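Side-chain contacts in light Chain (Clostridium botulinum, PDB 6BVD), which acts as the zinc endopeptidase of the mosaic botulinum neurotoxin HA and, like related light chains, probably cleaves a neuronal SNARE protein: residues A[222-227]-A[362-367]; A[273-278]-A[350-355]; A[118-123]-A[150-155]; A[123-128]-A[172-177]. All coordinates share one frame; numbering follows the deposited sequence.

In the fold
The four contacts form two pairs within the zinc protease domain. Contacts 1 and 2 lie near the metal site, with the side chains of L224 and T352 each about 11 Å from the zinc ion, and E353 of contact 2 joins them: its OE2 is hydrogen-bonded to T364 OG1, 2.7 Å away, and its OE1 makes a salt bridge of 2.9 Å to R365 NH2, both partners belonging to contact 1. Contacts 3 and 4 share S123 and touch where N122 packs on Y174, their centres 11 Å apart. Both lie across the chain's centre from contact 1, their centres 30 and 36 Å from its own.

Contact 1: residues A[222-227]-A[362-367]; sequences PALILM and IKTRLG
No aromatic ring or other planar group takes part where L224 meets I362 and T364, so there are no stacked faces or edges here; the contact is made by branched side chains alone. L224, in the first turn of helix 222-237, sends its CD2 methyl across to the loop 362-367. There it lies 3.9 Å from I362 CG2 and also abuts T364, with L224 CD2 standing 3.7 Å from T364 CB. The leucine and threonine side chains cross at about a right angle, a methyl pressing on the branch point of its partner. I362 adds a second touch farther back: its chain is stretched, and I362 CD1 comes within 4.0 Å of L224 CB. CB of L224 points toward the loop, and with CG anti to the backbone N (chi1 -175°) the CD2 methyl ends on T364.

T364 contributes its hydroxyl as well as its carbon, since T364 OG1 is 3.6 Å from L224 CD2. That oxygen has its polar partner elsewhere, in a hydrogen bond with the carboxylate of E353, whose side chain also touches L224. E353, which lies outside both segments, also forms a salt bridge with R365, so the loop is tied by polar bonds to the start of helix 353-360 while its apolar atoms lie against L224. Farther along helix 222-237 come H228 and H232, ligands of the zinc ion. The contact packs the loop 362-367 on the start of the helix that carries the HExxH zinc-binding motif, the hallmark of the zincins.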
loop_
_atom_site.group_PDB
_atom_site.type_symbol
_atom_site.label_atom_id
_atom_site.label_comp_id
_atom_site.label_asym_id
_atom_site.label_seq_id
_atom_site.Cartn_x
_atom_site.Cartn_y
_atom_site.Cartn_z
ATOM N N PRO A 222 -7.360 7.647 11.474
ATOM C CA PRO A 222 -6.947 6.647 12.486
ATOM C C PRO A 222 -5.444 6.415 12.567
ATOM O O PRO A 222 -4.990 6.064 13.650
ATOM C CB PRO A 222 -7.664 5.363 12.024
ATOM C CG PRO A 222 -8.891 5.847 11.354
ATOM C CD PRO A 222 -8.437 7.132 10.609
ATOM N N ALA A 223 -4.679 6.634 11.489
ATOM C CA ALA A 223 -3.232 6.437 11.572
ATOM C C ALA A 223 -2.571 7.485 12.498
ATOM O O ALA A 223 -1.604 7.192 13.223
ATOM C CB ALA A 223 -2.592 6.465 10.172
ATOM N N LEU A 224 -3.110 8.701 12.497
ATOM C CA LEU A 224 -2.599 9.755 13.351
ATOM C C LEU A 224 -3.028 9.472 14.797
ATOM O O LEU A 224 -2.232 9.689 15.725
ATOM C CB LEU A 224 -3.097 11.162 12.882
ATOM C CG LEU A 224 -2.472 12.303 13.682
ATOM C CD1 LEU A 224 -0.930 12.270 13.512
ATOM C CD2 LEU A 224 -3.034 13.697 13.277
ATOM N N ILE A 225 -4.253 8.951 14.972
ATOM C CA ILE A 225 -4.732 8.555 16.293
ATOM C C ILE A 225 -3.817 7.441 16.865
ATOM O O ILE A 225 -3.457 7.502 18.029
ATOM C CB ILE A 225 -6.215 8.066 16.296
ATOM C CG1 ILE A 225 -7.163 9.183 15.786
ATOM C CG2 ILE A 225 -6.631 7.655 17.707
ATOM C CD1 ILE A 225 -7.085 10.496 16.606
ATOM N N LEU A 226 -3.417 6.481 16.029
ATOM C CA LEU A 226 -2.504 5.421 16.495
ATOM C C LEU A 226 -1.127 6.022 16.834
ATOM O O LEU A 226 -0.537 5.742 17.890
ATOM C CB LEU A 226 -2.409 4.325 15.431
ATOM C CG LEU A 226 -1.432 3.178 15.686
ATOM C CD1 LEU A 226 -1.701 2.541 17.072
ATOM C CD2 LEU A 226 -1.543 2.161 14.528
ATOM N N MET A 227 -0.625 6.906 15.976
ATOM C CA MET A 227 0.655 7.565 16.263
ATOM C C MET A 227 0.655 8.340 17.619
ATOM O O MET A 227 1.640 8.307 18.378
ATOM C CB MET A 227 1.055 8.481 15.092
ATOM C CG MET A 227 1.652 7.678 13.888
ATOM S SD MET A 227 2.297 8.728 12.581
ATOM C CE MET A 227 0.796 9.103 11.673
ATOM N N ILE A 362 -2.060 15.309 7.051
ATOM C CA ILE A 362 -3.288 15.008 7.717
ATOM C C ILE A 362 -3.751 16.258 8.497
ATOM O O ILE A 362 -2.951 16.925 9.125
ATOM C CB ILE A 362 -3.107 13.805 8.709
ATOM C CG1 ILE A 362 -2.862 12.493 7.926
ATOM C CG2 ILE A 362 -4.321 13.675 9.599
ATOM C CD1 ILE A 362 -2.485 11.262 8.905
ATOM N N LYS A 363 -5.017 16.611 8.390
ATOM C CA LYS A 363 -5.541 17.732 9.183
ATOM C C LYS A 363 -5.819 17.240 10.583
ATOM O O LYS A 363 -6.355 16.150 10.751
ATOM C CB LYS A 363 -6.820 18.317 8.571
ATOM C CG LYS A 363 -7.188 19.704 9.171
ATOM C CD LYS A 363 -8.518 20.242 8.609
ATOM C CE LYS A 363 -8.795 21.704 9.015
ATOM N NZ LYS A 363 -7.740 22.696 8.546
ATOM N N THR A 364 -5.472 18.044 11.587
ATOM C CA THR A 364 -5.799 17.697 12.952
ATOM C C THR A 364 -6.358 18.898 13.691
ATOM O O THR A 364 -6.402 20.054 13.172
ATOM C CB THR A 364 -4.566 17.095 13.677
ATOM O OG1 THR A 364 -4.992 16.332 14.803
ATOM C CG2 THR A 364 -3.593 18.150 14.097
ATOM N N ARG A 365 -6.835 18.595 14.884
ATOM C CA ARG A 365 -7.464 19.542 15.783
ATOM C C ARG A 365 -6.527 20.675 16.168
ATOM O O ARG A 365 -5.305 20.549 16.135
ATOM C CB ARG A 365 -7.938 18.794 17.052
ATOM C CG ARG A 365 -6.796 18.096 17.716
ATOM C CD ARG A 365 -7.202 17.252 18.951
ATOM N NE ARG A 365 -6.133 16.329 19.336
ATOM C CZ ARG A 365 -6.149 15.564 20.440
ATOM N NH1 ARG A 365 -7.179 15.628 21.283
ATOM N NH2 ARG A 365 -5.135 14.731 20.713
ATOM N N LEU A 366 -7.110 21.778 16.620
ATOM C CA LEU A 366 -6.338 22.960 16.965
ATOM C C LEU A 366 -5.419 22.801 18.155
ATOM O O LEU A 366 -4.438 23.538 18.284
ATOM C CB LEU A 366 -7.304 24.135 17.218
ATOM C CG LEU A 366 -7.796 24.765 15.911
ATOM C CD1 LEU A 366 -8.827 25.867 16.153
ATOM C CD2 LEU A 366 -6.618 25.322 15.124
ATOM N N GLY A 367 -5.729 21.847 19.034
ATOM C CA GLY A 367 -4.924 21.578 20.211
ATOM C C GLY A 367 -5.555 20.438 20.997
ATOM O O GLY A 367 -6.683 20.031 20.692
#

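Contact 2: residues A[273-278]-A[350-355]; sequences RDRNIV and SFTEFN
R275 and T352 meet with their side chains crossing at about a right angle, beside the N-cap of helix 353-360, the cap residue being T352 itself. The arginine chain runs extended from CG to NE and so carries the guanidinium from the loop 273-278 over to the segment that leads into the helix. R275 NH2 arrives 3.6 Å from T352 CG2, the methyl standing oblique to the guanidinium plane. Close to that plane, by contrast, the edge of the group is approached by the backbone of S350, where CA lies 4.4 Å from R275 NH2. The polar hold comes from the residue just before: NH2 hydrogen-bonds to the carbonyl oxygen of Y349, which tethers the guanidinium here; the touch on T352 is packing alone.

T352 divides its two branches between separate tasks. With OG1 between the backbone N and the carbonyl carbon (chi1 65°), CG2 is left to face R275 while the hydroxyl oxygen curls over the helix start. The helix so capped carries E353, which makes a weak hydrogen bond to ND1 of H228, a zinc ligand, consistent with a second-shell position. The capping bond itself runs from N355 N to T352 OG1, 3.1 Å long with an angle of 158° at the hydrogen.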
loop_
_atom_site.group_PDB
_atom_site.type_symbol
_atom_site.label_atom_id
_atom_site.label_comp_id
_atom_site.label_asym_id
_atom_site.label_seq_id
_atom_site.Cartn_x
_atom_site.Cartn_y
_atom_site.Cartn_z
ATOM N N ARG A 273 1.838 24.601 19.467
ATOM C CA ARG A 273 1.586 25.662 20.432
ATOM C C ARG A 273 1.185 25.124 21.810
ATOM O O ARG A 273 1.273 25.846 22.808
ATOM C CB ARG A 273 0.518 26.626 19.913
ATOM C CG ARG A 273 1.056 27.603 18.877
ATOM C CD ARG A 273 0.369 28.961 18.973
ATOM N NE ARG A 273 0.834 29.896 17.948
ATOM C CZ ARG A 273 1.978 30.578 18.010
ATOM N NH1 ARG A 273 2.843 30.371 19.005
ATOM N NH2 ARG A 273 2.295 31.416 17.030
ATOM N N ASP A 274 0.688 23.885 21.883
ATOM C CA ASP A 274 0.339 23.329 23.205
ATOM C C ASP A 274 1.524 23.232 24.173
ATOM O O ASP A 274 1.323 23.216 25.405
ATOM C CB ASP A 274 -0.309 21.961 23.050
ATOM C CG ASP A 274 -1.813 22.047 22.846
ATOM O OD1 ASP A 274 -2.308 23.084 22.331
ATOM O OD2 ASP A 274 -2.485 21.021 23.113
ATOM N N ARG A 275 2.746 23.172 23.649
ATOM C CA ARG A 275 3.931 23.147 24.514
ATOM C C ARG A 275 3.966 24.364 25.441
ATOM O O ARG A 275 4.385 24.276 26.599
ATOM C CB ARG A 275 5.215 23.105 23.682
ATOM C CG ARG A 275 5.547 21.761 23.093
ATOM C CD ARG A 275 7.050 21.708 22.758
ATOM N NE ARG A 275 7.490 20.496 22.051
ATOM C CZ ARG A 275 7.804 20.455 20.753
ATOM N NH1 ARG A 275 7.729 21.568 20.014
ATOM N NH2 ARG A 275 8.209 19.314 20.189
ATOM N N ASN A 276 3.496 25.506 24.933
ATOM C CA ASN A 276 3.560 26.735 25.704
ATOM C C ASN A 276 2.492 26.797 26.801
ATOM O O ASN A 276 2.537 27.662 27.668
ATOM C CB ASN A 276 3.438 27.923 24.770
ATOM C CG ASN A 276 4.543 27.934 23.716
ATOM O OD1 ASN A 276 5.677 27.491 23.977
ATOM N ND2 ASN A 276 4.211 28.405 22.513
ATOM N N ILE A 277 1.518 25.894 26.750
ATOM C CA ILE A 277 0.570 25.758 27.848
ATOM C C ILE A 277 1.263 25.197 29.111
ATOM O O ILE A 277 0.935 25.564 30.251
ATOM C CB ILE A 277 -0.610 24.874 27.419
ATOM C CG1 ILE A 277 -1.367 25.580 26.289
ATOM C CG2 ILE A 277 -1.535 24.590 28.585
ATOM C CD1 ILE A 277 -2.470 24.761 25.643
ATOM N N VAL A 278 2.243 24.326 28.919
ATOM C CA VAL A 278 2.955 23.776 30.070
ATOM C C VAL A 278 3.909 24.815 30.606
ATOM O O VAL A 278 4.784 25.274 29.868
ATOM C CB VAL A 278 3.756 22.486 29.704
ATOM C CG1 VAL A 278 4.394 21.842 30.966
ATOM C CG2 VAL A 278 2.846 21.512 29.021
ATOM N N SER A 350 10.556 15.238 20.317
ATOM C CA SER A 350 10.342 15.618 18.938
ATOM C C SER A 350 9.120 14.982 18.285
ATOM O O SER A 350 8.584 15.489 17.354
ATOM C CB SER A 350 11.587 15.416 18.106
ATOM O OG SER A 350 11.750 14.089 17.765
ATOM N N PHE A 351 8.736 13.823 18.755
ATOM C CA PHE A 351 7.585 13.129 18.209
ATOM C C PHE A 351 6.263 13.706 18.740
ATOM O O PHE A 351 5.947 13.502 19.898
ATOM C CB PHE A 351 7.683 11.654 18.538
ATOM C CG PHE A 351 8.929 11.013 17.984
ATOM C CD1 PHE A 351 8.953 10.594 16.676
ATOM C CD2 PHE A 351 10.055 10.842 18.773
ATOM C CE1 PHE A 351 10.117 9.980 16.136
ATOM C CE2 PHE A 351 11.202 10.237 18.272
ATOM C CZ PHE A 351 11.232 9.811 16.935
ATOM N N THR A 352 5.514 14.424 17.901
ATOM C CA THR A 352 4.287 15.085 18.361
ATOM C C THR A 352 3.192 14.885 17.342
ATOM O O THR A 352 3.484 14.688 16.169
ATOM C CB THR A 352 4.501 16.600 18.595
ATOM O OG1 THR A 352 4.795 17.255 17.340
ATOM C CG2 THR A 352 5.626 16.842 19.560
ATOM N N GLU A 353 1.938 14.971 17.779
ATOM C CA GLU A 353 0.793 14.863 16.884
ATOM C C GLU A 353 0.821 16.006 15.844
ATOM O O GLU A 353 0.558 15.803 14.663
ATOM C CB GLU A 353 -0.509 14.889 17.675
ATOM C CG GLU A 353 -1.792 14.874 16.823
ATOM C CD GLU A 353 -3.063 14.912 17.652
ATOM O OE1 GLU A 353 -3.016 14.427 18.819
ATOM O OE2 GLU A 353 -4.112 15.436 17.167
ATOM N N PHE A 354 1.146 17.198 16.314
ATOM C CA PHE A 354 1.216 18.387 15.452
ATOM C C PHE A 354 2.222 18.198 14.300
ATOM O O PHE A 354 1.915 18.484 13.135
ATOM C CB PHE A 354 1.611 19.615 16.288
ATOM C CG PHE A 354 1.670 20.902 15.469
ATOM C CD1 PHE A 354 0.503 21.578 15.135
ATOM C CD2 PHE A 354 2.886 21.399 15.020
ATOM C CE1 PHE A 354 0.546 22.765 14.369
ATOM C CE2 PHE A 354 2.943 22.575 14.252
ATOM C CZ PHE A 354 1.764 23.264 13.933
ATOM N N ASN A 355 3.431 17.741 14.622
ATOM C CA ASN A 355 4.467 17.582 13.614
ATOM C C ASN A 355 4.186 16.428 12.659
ATOM O O ASN A 355 4.457 16.537 11.456
ATOM C CB ASN A 355 5.857 17.385 14.258
ATOM C CG ASN A 355 6.983 17.422 13.222
ATOM O OD1 ASN A 355 7.242 18.473 12.609
ATOM N ND2 ASN A 355 7.652 16.288 13.013
#

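Contact 3: residues A[118-123]-A[150-155]; sequences PYLGNS and QQMANL
A carboxamide oxygen pressed against a proline ring sets this contact apart: N154 OD1 lies only 3.2 Å from P118 CD. The proline carbon is bonded to the ring nitrogen and its hydrogens are probably somewhat polarised, so such a close approach to a carbonyl oxygen is likely to be mildly favourable. The amide is anchored from its other end, where N154 ND2 hydrogen-bonds to the carbonyl oxygen of I113, and this bond fixes which way OD1 is turned. With chi1 at -65°, CG of N154 stands beside the backbone N, and from there the amide reaches the proline.

The second half of the contact is apolar. M152 bends at its last torsion (chi3 40°), and the methyl so turned rests on one branch of L120, M152 CE being 3.6 Å from L120 CD2. The sulfur follows close behind, with M152 SD 3.9 Å from the same L120 CD2. The two chains cross at about a right angle, and the leucine meets the bent end of the methionine. L120 is itself the centre of an inverse gamma turn, whose bond from G121 N to Y119 O is weak.

In the fold, M152 belongs to strand 148-152, an edge strand of the mixed sheet, and N154 pairs through its backbone with N44 and M193. P118 and L120 lie in the loop that follows helix 104-115. The intervening Y119 packs on helix 280-301, so the loop lies between the segment leaving strand 148-152 and helix 280-301.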
loop_
_atom_site.group_PDB
_atom_site.type_symbol
_atom_site.label_atom_id
_atom_site.label_comp_id
_atom_site.label_asym_id
_atom_site.label_seq_id
_atom_site.Cartn_x
_atom_site.Cartn_y
_atom_site.Cartn_z
ATOM N N PRO A 118 13.050 -1.956 27.160
ATOM C CA PRO A 118 13.177 -1.599 28.588
ATOM C C PRO A 118 14.507 -2.026 29.239
ATOM O O PRO A 118 15.094 -3.011 28.798
ATOM C CB PRO A 118 12.023 -2.355 29.238
ATOM C CG PRO A 118 11.053 -2.533 28.162
ATOM C CD PRO A 118 11.836 -2.743 26.902
ATOM N N TYR A 119 14.993 -1.278 30.226
ATOM C CA TYR A 119 16.163 -1.694 30.998
ATOM C C TYR A 119 15.808 -2.972 31.751
ATOM O O TYR A 119 14.689 -3.088 32.239
ATOM C CB TYR A 119 16.613 -0.612 31.984
ATOM C CG TYR A 119 17.913 -0.949 32.712
ATOM C CD1 TYR A 119 19.136 -0.675 32.128
ATOM C CD2 TYR A 119 17.908 -1.639 33.933
ATOM C CE1 TYR A 119 20.328 -0.995 32.763
ATOM C CE2 TYR A 119 19.101 -1.984 34.553
ATOM C CZ TYR A 119 20.308 -1.657 33.965
ATOM O OH TYR A 119 21.500 -1.966 34.588
ATOM N N LEU A 120 16.760 -3.906 31.831
ATOM C CA LEU A 120 16.554 -5.184 32.563
ATOM C C LEU A 120 16.762 -4.970 34.076
ATOM O O LEU A 120 17.751 -5.412 34.687
ATOM C CB LEU A 120 17.479 -6.294 32.002
ATOM C CG LEU A 120 17.228 -6.666 30.525
ATOM C CD1 LEU A 120 18.215 -7.777 30.007
ATOM C CD2 LEU A 120 15.777 -7.060 30.212
ATOM N N GLY A 121 15.850 -4.218 34.687
ATOM C CA GLY A 121 15.947 -3.988 36.115
ATOM C C GLY A 121 15.100 -2.791 36.468
ATOM O O GLY A 121 14.648 -2.067 35.560
ATOM N N ASN A 122 14.864 -2.605 37.761
ATOM C CA ASN A 122 14.098 -1.448 38.211
ATOM C C ASN A 122 14.466 -1.082 39.649
ATOM O O ASN A 122 15.446 -1.609 40.199
ATOM C CB ASN A 122 12.599 -1.715 38.059
ATOM C CG ASN A 122 12.128 -2.951 38.847
ATOM O OD1 ASN A 122 12.131 -2.954 40.062
ATOM N ND2 ASN A 122 11.669 -3.975 38.135
ATOM N N SER A 123 13.702 -0.175 40.279
ATOM C CA SER A 123 14.091 0.284 41.600
ATOM C C SER A 123 14.242 -0.829 42.631
ATOM O O SER A 123 15.092 -0.730 43.495
ATOM C CB SER A 123 13.091 1.322 42.124
ATOM O OG SER A 123 13.242 2.486 41.336
ATOM N N GLN A 150 10.105 -18.098 27.721
ATOM C CA GLN A 150 9.975 -16.681 28.080
ATOM C C GLN A 150 10.430 -15.841 26.888
ATOM O O GLN A 150 11.334 -16.218 26.147
ATOM C CB GLN A 150 10.793 -16.304 29.318
ATOM C CG GLN A 150 10.209 -16.752 30.654
ATOM C CD GLN A 150 10.840 -16.024 31.849
ATOM O OE1 GLN A 150 11.812 -15.280 31.698
ATOM N NE2 GLN A 150 10.283 -16.239 33.043
ATOM N N GLN A 151 9.791 -14.698 26.709
ATOM C CA GLN A 151 10.084 -13.836 25.583
ATOM C C GLN A 151 10.019 -12.368 26.029
ATOM O O GLN A 151 9.261 -12.037 26.921
ATOM C CB GLN A 151 9.101 -14.127 24.466
ATOM C CG GLN A 151 9.258 -13.279 23.271
ATOM C CD GLN A 151 8.970 -14.065 22.028
ATOM O OE1 GLN A 151 8.888 -15.298 22.062
ATOM N NE2 GLN A 151 8.791 -13.366 20.930
ATOM N N MET A 152 10.871 -11.519 25.465
ATOM C CA MET A 152 10.815 -10.080 25.733
ATOM C C MET A 152 10.087 -9.368 24.590
ATOM O O MET A 152 10.087 -9.872 23.477
ATOM C CB MET A 152 12.220 -9.500 25.912
ATOM C CG MET A 152 13.012 -10.104 27.082
ATOM S SD MET A 152 14.649 -9.367 27.250
ATOM C CE MET A 152 14.313 -7.632 26.931
ATOM N N ALA A 153 9.456 -8.222 24.866
ATOM C CA ALA A 153 8.846 -7.384 23.804
ATOM C C ALA A 153 8.640 -5.980 24.393
ATOM O O ALA A 153 8.884 -5.775 25.581
ATOM C CB ALA A 153 7.506 -7.959 23.312
ATOM N N ASN A 154 8.231 -5.013 23.570
ATOM C CA ASN A 154 8.074 -3.638 24.060
ATOM C C ASN A 154 6.605 -3.228 24.217
ATOM O O ASN A 154 6.280 -2.347 25.018
ATOM C CB ASN A 154 8.788 -2.635 23.086
ATOM C CG ASN A 154 10.310 -2.831 23.031
ATOM O OD1 ASN A 154 10.931 -3.492 23.906
ATOM N ND2 ASN A 154 10.939 -2.229 22.008
ATOM N N LEU A 155 5.717 -3.825 23.442
ATOM C CA LEU A 155 4.354 -3.310 23.345
ATOM C C LEU A 155 3.336 -4.391 22.977
ATOM O O LEU A 155 3.561 -5.192 22.085
ATOM C CB LEU A 155 4.289 -2.169 22.276
ATOM C CG LEU A 155 2.882 -1.687 21.908
ATOM C CD1 LEU A 155 2.112 -1.077 23.070
ATOM C CD2 LEU A 155 2.998 -0.630 20.723
#

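Contact 4: residues A[123-128]-A[172-177]; sequences SYTQEE and IIYSPY
Y124 and P176 bring two irregular loops together, their CA atoms 7.4 Å apart, with no strand pairing between the segments. The side chains meet mostly through carbon. Y124 CB lies 4.0 Å from P176 CG, while the phenol of Y124 leads away from the partner loop. T125 adds its methyl: with OG1 turned between the backbone N and the carbonyl carbon (chi1 62°) to hydrogen-bond with N122 N, CG2 is directed at Y174 and comes 3.8 Å from CE2, oblique to the ring. Y174 presents its edge to the first loop, and Y124 O lies in the ring plane, 3.9 Å from Y174 CE2. One face of the same ring is overlain near its rim by CD of P176, 3.7 Å above the plane, and P176 CG leans on a face of Y177.

Water supplies the polar link. One molecule donates to Y124 O at 2.7 Å and is 3.0 Å from Y174 OH, lying near the plane of that ring. A second also donates to Y124 O, at 3.2 Å; its very short approach to Y177 OH is doubtful. Y124 O accepts from both waters, and the first of them links the loops through Y174 OH. Y124 N is held by N122 OD1 in an Asx turn. The whole is a water-bridged loop-to-loop contact on the protein surface, joining the lead-in to strand 129-130 with the loop after strand 168-171.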
loop_
_atom_site.group_PDB
_atom_site.type_symbol
_atom_site.label_atom_id
_atom_site.label_comp_id
_atom_site.label_asym_id
_atom_site.label_seq_id
_atom_site.Cartn_x
_atom_site.Cartn_y
_atom_site.Cartn_z
ATOM N N SER A 123 13.702 -0.175 40.279
ATOM C CA SER A 123 14.091 0.284 41.600
ATOM C C SER A 123 14.242 -0.829 42.631
ATOM O O SER A 123 15.092 -0.730 43.495
ATOM C CB SER A 123 13.091 1.322 42.124
ATOM O OG SER A 123 13.242 2.486 41.336
ATOM N N TYR A 124 13.456 -1.888 42.491
ATOM C CA TYR A 124 13.411 -2.979 43.463
ATOM C C TYR A 124 14.056 -4.276 42.974
ATOM O O TYR A 124 13.654 -5.356 43.425
ATOM C CB TYR A 124 11.964 -3.254 43.826
ATOM C CG TYR A 124 11.335 -2.077 44.535
ATOM C CD1 TYR A 124 12.067 -1.307 45.436
ATOM C CD2 TYR A 124 10.039 -1.701 44.267
ATOM C CE1 TYR A 124 11.479 -0.191 46.100
ATOM C CE2 TYR A 124 9.456 -0.587 44.914
ATOM C CZ TYR A 124 10.184 0.150 45.816
ATOM O OH TYR A 124 9.589 1.252 46.441
ATOM N N THR A 125 15.046 -4.174 42.079
ATOM C CA THR A 125 15.855 -5.350 41.692
ATOM C C THR A 125 17.326 -5.039 41.982
ATOM O O THR A 125 17.689 -3.874 42.171
ATOM C CB THR A 125 15.656 -5.759 40.196
ATOM O OG1 THR A 125 16.083 -4.708 39.321
ATOM C CG2 THR A 125 14.205 -6.104 39.890
ATOM N N GLN A 126 18.169 -6.072 42.094
ATOM C CA GLN A 126 19.594 -5.886 42.385
ATOM C C GLN A 126 20.347 -5.125 41.284
ATOM O O GLN A 126 20.255 -5.489 40.102
ATOM C CB GLN A 126 20.283 -7.248 42.592
ATOM C CG GLN A 126 19.788 -7.989 43.793
ATOM C CD GLN A 126 18.533 -8.804 43.500
ATOM O OE1 GLN A 126 18.023 -8.810 42.366
ATOM N NE2 GLN A 126 18.016 -9.486 44.526
ATOM N N GLU A 127 21.161 -4.151 41.693
ATOM C CA GLU A 127 21.902 -3.303 40.748
ATOM C C GLU A 127 22.934 -4.087 39.920
ATOM O O GLU A 127 23.180 -3.739 38.770
ATOM C CB GLU A 127 22.604 -2.166 41.487
ATOM C CG GLU A 127 21.610 -1.283 42.271
ATOM C CD GLU A 127 22.236 -0.020 42.839
ATOM O OE1 GLU A 127 23.281 0.426 42.316
ATOM O OE2 GLU A 127 21.671 0.535 43.811
ATOM N N GLU A 128 23.513 -5.136 40.508
ATOM C CA GLU A 128 24.550 -5.948 39.836
ATOM C C GLU A 128 24.023 -6.905 38.782
ATOM O O GLU A 128 24.786 -7.589 38.088
ATOM C CB GLU A 128 25.340 -6.769 40.873
ATOM C CG GLU A 128 25.992 -5.944 41.935
ATOM C CD GLU A 128 25.024 -5.501 43.026
ATOM O OE1 GLU A 128 23.877 -6.015 43.079
ATOM O OE2 GLU A 128 25.405 -4.592 43.791
ATOM N N ILE A 172 3.533 -1.268 32.861
ATOM C CA ILE A 172 3.363 -2.447 33.719
ATOM C C ILE A 172 4.027 -2.268 35.079
ATOM O O ILE A 172 5.100 -1.656 35.189
ATOM C CB ILE A 172 3.917 -3.713 33.021
ATOM C CG1 ILE A 172 3.246 -3.915 31.640
ATOM C CG2 ILE A 172 3.734 -4.951 33.946
ATOM C CD1 ILE A 172 1.718 -4.116 31.694
ATOM N N ILE A 173 3.371 -2.786 36.126
ATOM C CA ILE A 173 3.822 -2.694 37.497
ATOM C C ILE A 173 4.515 -3.979 38.000
ATOM O O ILE A 173 4.031 -5.071 37.747
ATOM C CB ILE A 173 2.619 -2.366 38.406
ATOM C CG1 ILE A 173 2.103 -0.968 38.089
ATOM C CG2 ILE A 173 2.980 -2.535 39.892
ATOM C CD1 ILE A 173 0.676 -0.738 38.547
ATOM N N TYR A 174 5.640 -3.822 38.701
ATOM C CA TYR A 174 6.345 -4.937 39.354
ATOM C C TYR A 174 6.025 -4.944 40.849
ATOM O O TYR A 174 6.059 -3.898 41.500
ATOM C CB TYR A 174 7.868 -4.826 39.119
ATOM C CG TYR A 174 8.739 -5.846 39.822
ATOM C CD1 TYR A 174 8.539 -7.213 39.636
ATOM C CD2 TYR A 174 9.798 -5.446 40.637
ATOM C CE1 TYR A 174 9.342 -8.153 40.276
ATOM C CE2 TYR A 174 10.623 -6.385 41.272
ATOM C CZ TYR A 174 10.385 -7.738 41.092
ATOM O OH TYR A 174 11.178 -8.689 41.720
ATOM N N SER A 175 5.681 -6.112 41.382
ATOM C CA SER A 175 5.485 -6.242 42.803
ATOM C C SER A 175 6.235 -7.446 43.342
ATOM O O SER A 175 5.684 -8.540 43.362
ATOM C CB SER A 175 4.019 -6.357 43.166
ATOM O OG SER A 175 3.931 -6.421 44.593
ATOM N N PRO A 176 7.466 -7.225 43.838
ATOM C CA PRO A 176 8.355 -8.297 44.331
ATOM C C PRO A 176 7.802 -9.003 45.578
ATOM O O PRO A 176 7.770 -10.235 45.679
ATOM C CB PRO A 176 9.665 -7.572 44.667
ATOM C CG PRO A 176 9.357 -6.109 44.659
ATOM C CD PRO A 176 8.055 -5.877 43.947
ATOM N N TYR A 177 7.357 -8.192 46.531
ATOM C CA TYR A 177 6.860 -8.694 47.790
ATOM C C TYR A 177 6.133 -7.584 48.524
ATOM O O TYR A 177 6.196 -6.415 48.115
ATOM C CB TYR A 177 8.016 -9.244 48.632
ATOM C CG TYR A 177 9.267 -8.391 48.574
ATOM C CD1 TYR A 177 10.367 -8.783 47.820
ATOM C CD2 TYR A 177 9.354 -7.199 49.275
ATOM C CE1 TYR A 177 11.520 -7.994 47.758
ATOM C CE2 TYR A 177 10.499 -6.416 49.228
ATOM C CZ TYR A 177 11.577 -6.812 48.471
ATOM O OH TYR A 177 12.697 -6.001 48.439
HETATM O O HOH W 1 13.483 -8.015 43.449
HETATM O O HOH W 2 14.111 -5.030 46.585
#